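PDB 5ANZ: soluble lytic transglycosylase B3 from Pseudomonas aeruginosa, which probably cleaves bacterial cell-wall peptidoglycan as a multidomain lytic transglycosylase and carries a bound calcium ion. Local coordinates for residues A373-D378 and Q399-P404. Sequence-based numbering, arbitrary orientation.
Sequences AARGHD and QEFGWP
Glu-400 reaches across to His-377 and Arg-375 and gives one carboxylate oxygen to each. Its CG lies anti to the backbone N (chi1 -175°) and the chain stays extended beyond it, which carries the carboxylate out to both partners. His-377 NE2 donates a hydrogen bond to Glu-400 OE1 at 2.6 Å. The bond is nearly straight, and OE1 sits in the plane of the imidazole, met almost along its own C-O axis. The carboxylate is turned steeply against that ring, 77° between planes. Arg-375 NH2 forms a salt bridge to Glu-400 OE2 at 2.8 Å, with guanidinium and carboxylate planes 46° apart. Phe-401 CE1 and CZ lie over one face of the guanidinium, near its margin, with the two planes well away from parallel; CE1 is 3.8 Å from Arg-375 NH2. Leu-417 of helix 411-417 also touches Arg-375. The contact joins the C-terminal ends of helices 362-374 and 388-401 in the putative peptidoglycan-binding domain. Each helix ends in a Schellman motif with a glycine, Gly-376 or Gly-402, at C-prime. Two bonds from different residues should limit rotation of the carboxylate. Its negative charge would tend to stabilise a protonated His-377, though Arg-375 would offset part of that effect.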
loop_
_atom_site.group_PDB
_atom_site.type_symbol
_atom_site.label_atom_id
_atom_site.label_comp_id
_atom_site.label_asym_id
_atom_site.label_seq_id
_atom_site.Cartn_x
_atom_site.Cartn_y
_atom_site.Cartn_z
ATOM N N ALA A 373 -11.272 26.446 4.107
ATOM C CA ALA A 373 -12.230 26.706 5.175
ATOM C C ALA A 373 -12.520 28.198 5.256
ATOM O O ALA A 373 -13.653 28.614 5.514
ATOM C CB ALA A 373 -11.709 26.183 6.507
ATOM N N ALA A 374 -11.495 29.004 5.006
ATOM C CA ALA A 374 -11.635 30.459 5.088
ATOM C C ALA A 374 -12.550 31.029 4.010
ATOM O O ALA A 374 -13.127 32.099 4.180
ATOM C CB ALA A 374 -10.270 31.117 5.009
ATOM N N ARG A 375 -12.676 30.315 2.896
ATOM C CA ARG A 375 -13.570 30.756 1.831
ATOM C C ARG A 375 -14.916 30.045 1.903
ATOM O O ARG A 375 -15.749 30.180 1.005
ATOM C CB ARG A 375 -12.922 30.524 0.466
ATOM C CG ARG A 375 -11.731 31.429 0.200
ATOM C CD ARG A 375 -11.179 31.197 -1.193
ATOM N NE ARG A 375 -12.226 31.274 -2.209
ATOM C CZ ARG A 375 -12.595 32.398 -2.813
ATOM N NH1 ARG A 375 -12.004 33.545 -2.503
ATOM N NH2 ARG A 375 -13.556 32.376 -3.726
ATOM N N GLY A 376 -15.135 29.286 2.971
ATOM C CA GLY A 376 -16.411 28.624 3.167
ATOM C C GLY A 376 -16.539 27.274 2.483
ATOM O O GLY A 376 -17.644 26.762 2.312
ATOM N N HIS A 377 -15.415 26.689 2.078
ATOM C CA HIS A 377 -15.434 25.320 1.571
ATOM C C HIS A 377 -14.788 24.424 2.610
ATOM O O HIS A 377 -13.581 24.210 2.585
ATOM C CB HIS A 377 -14.716 25.214 0.225
ATOM C CG HIS A 377 -15.289 26.112 -0.824
ATOM N ND1 HIS A 377 -16.579 25.966 -1.300
ATOM C CD2 HIS A 377 -14.774 27.184 -1.464
ATOM C CE1 HIS A 377 -16.818 26.898 -2.201
ATOM N NE2 HIS A 377 -15.742 27.654 -2.320
ATOM N N ASP A 378 -15.598 23.921 3.534
ATOM C CA ASP A 378 -15.081 23.189 4.680
ATOM C C ASP A 378 -14.461 21.860 4.269
ATOM O O ASP A 378 -15.135 21.020 3.679
ATOM C CB ASP A 378 -16.193 22.953 5.701
ATOM C CG ASP A 378 -15.792 21.975 6.785
ATOM O OD1 ASP A 378 -14.611 21.977 7.193
ATOM O OD2 ASP A 378 -16.664 21.198 7.227
ATOM N N GLN A 399 -14.836 24.599 -8.795
ATOM C CA GLN A 399 -16.046 25.020 -9.492
ATOM C C GLN A 399 -16.292 26.519 -9.319
ATOM O O GLN A 399 -16.741 27.189 -10.248
ATOM C CB GLN A 399 -17.248 24.206 -9.000
ATOM C CG GLN A 399 -17.220 22.764 -9.499
ATOM C CD GLN A 399 -18.113 21.828 -8.702
ATOM O OE1 GLN A 399 -18.248 21.963 -7.486
ATOM N NE2 GLN A 399 -18.720 20.866 -9.388
ATOM N N GLU A 400 -15.982 27.048 -8.142
ATOM C CA GLU A 400 -16.135 28.478 -7.896
ATOM C C GLU A 400 -15.244 29.292 -8.830
ATOM O O GLU A 400 -15.628 30.372 -9.294
ATOM C CB GLU A 400 -15.815 28.817 -6.441
ATOM C CG GLU A 400 -16.084 30.276 -6.095
ATOM C CD GLU A 400 -15.912 30.579 -4.619
ATOM O OE1 GLU A 400 -15.430 29.698 -3.879
ATOM O OE2 GLU A 400 -16.261 31.702 -4.198
ATOM N N PHE A 401 -14.056 28.757 -9.101
ATOM C CA PHE A 401 -13.097 29.387 -10.000
ATOM C C PHE A 401 -13.384 29.056 -11.466
ATOM O O PHE A 401 -12.802 29.657 -12.367
ATOM C CB PHE A 401 -11.672 28.948 -9.644
ATOM C CG PHE A 401 -11.210 29.399 -8.284
ATOM C CD1 PHE A 401 -11.790 30.492 -7.658
ATOM C CD2 PHE A 401 -10.185 28.721 -7.627
ATOM C CE1 PHE A 401 -11.358 30.909 -6.402
ATOM C CE2 PHE A 401 -9.746 29.137 -6.371
ATOM C CZ PHE A 401 -10.336 30.228 -5.759
ATOM N N GLY A 402 -14.275 28.096 -11.701
ATOM C CA GLY A 402 -14.615 27.685 -13.053
ATOM C C GLY A 402 -13.646 26.668 -13.623
ATOM O O GLY A 402 -13.585 26.461 -14.840
ATOM N N TRP A 403 -12.886 26.038 -12.735
ATOM C CA TRP A 403 -11.907 25.027 -13.113
ATOM C C TRP A 403 -12.537 23.640 -13.141
ATOM O O TRP A 403 -13.546 23.405 -12.484
ATOM C CB TRP A 403 -10.736 25.011 -12.134
ATOM C CG TRP A 403 -9.931 26.274 -12.039
ATOM C CD1 TRP A 403 -10.151 27.453 -12.685
ATOM C CD2 TRP A 403 -8.760 26.464 -11.243
ATOM N NE1 TRP A 403 -9.187 28.371 -12.335
ATOM C CE2 TRP A 403 -8.320 27.785 -11.451
ATOM C CE3 TRP A 403 -8.039 25.642 -10.370
ATOM C CZ2 TRP A 403 -7.193 28.305 -10.818
ATOM C CZ3 TRP A 403 -6.918 26.160 -9.744
ATOM C CH2 TRP A 403 -6.506 27.479 -9.971
ATOM N N PRO A 404 -11.932 22.707 -13.886
ATOM C CA PRO A 404 -12.411 21.325 -13.803
ATOM C C PRO A 404 -12.344 20.827 -12.362
ATOM O O PRO A 404 -11.338 21.050 -11.684
ATOM C CB PRO A 404 -11.444 20.561 -14.713
ATOM C CG PRO A 404 -10.912 21.598 -15.651
ATOM C CD PRO A 404 -10.801 22.843 -14.817
#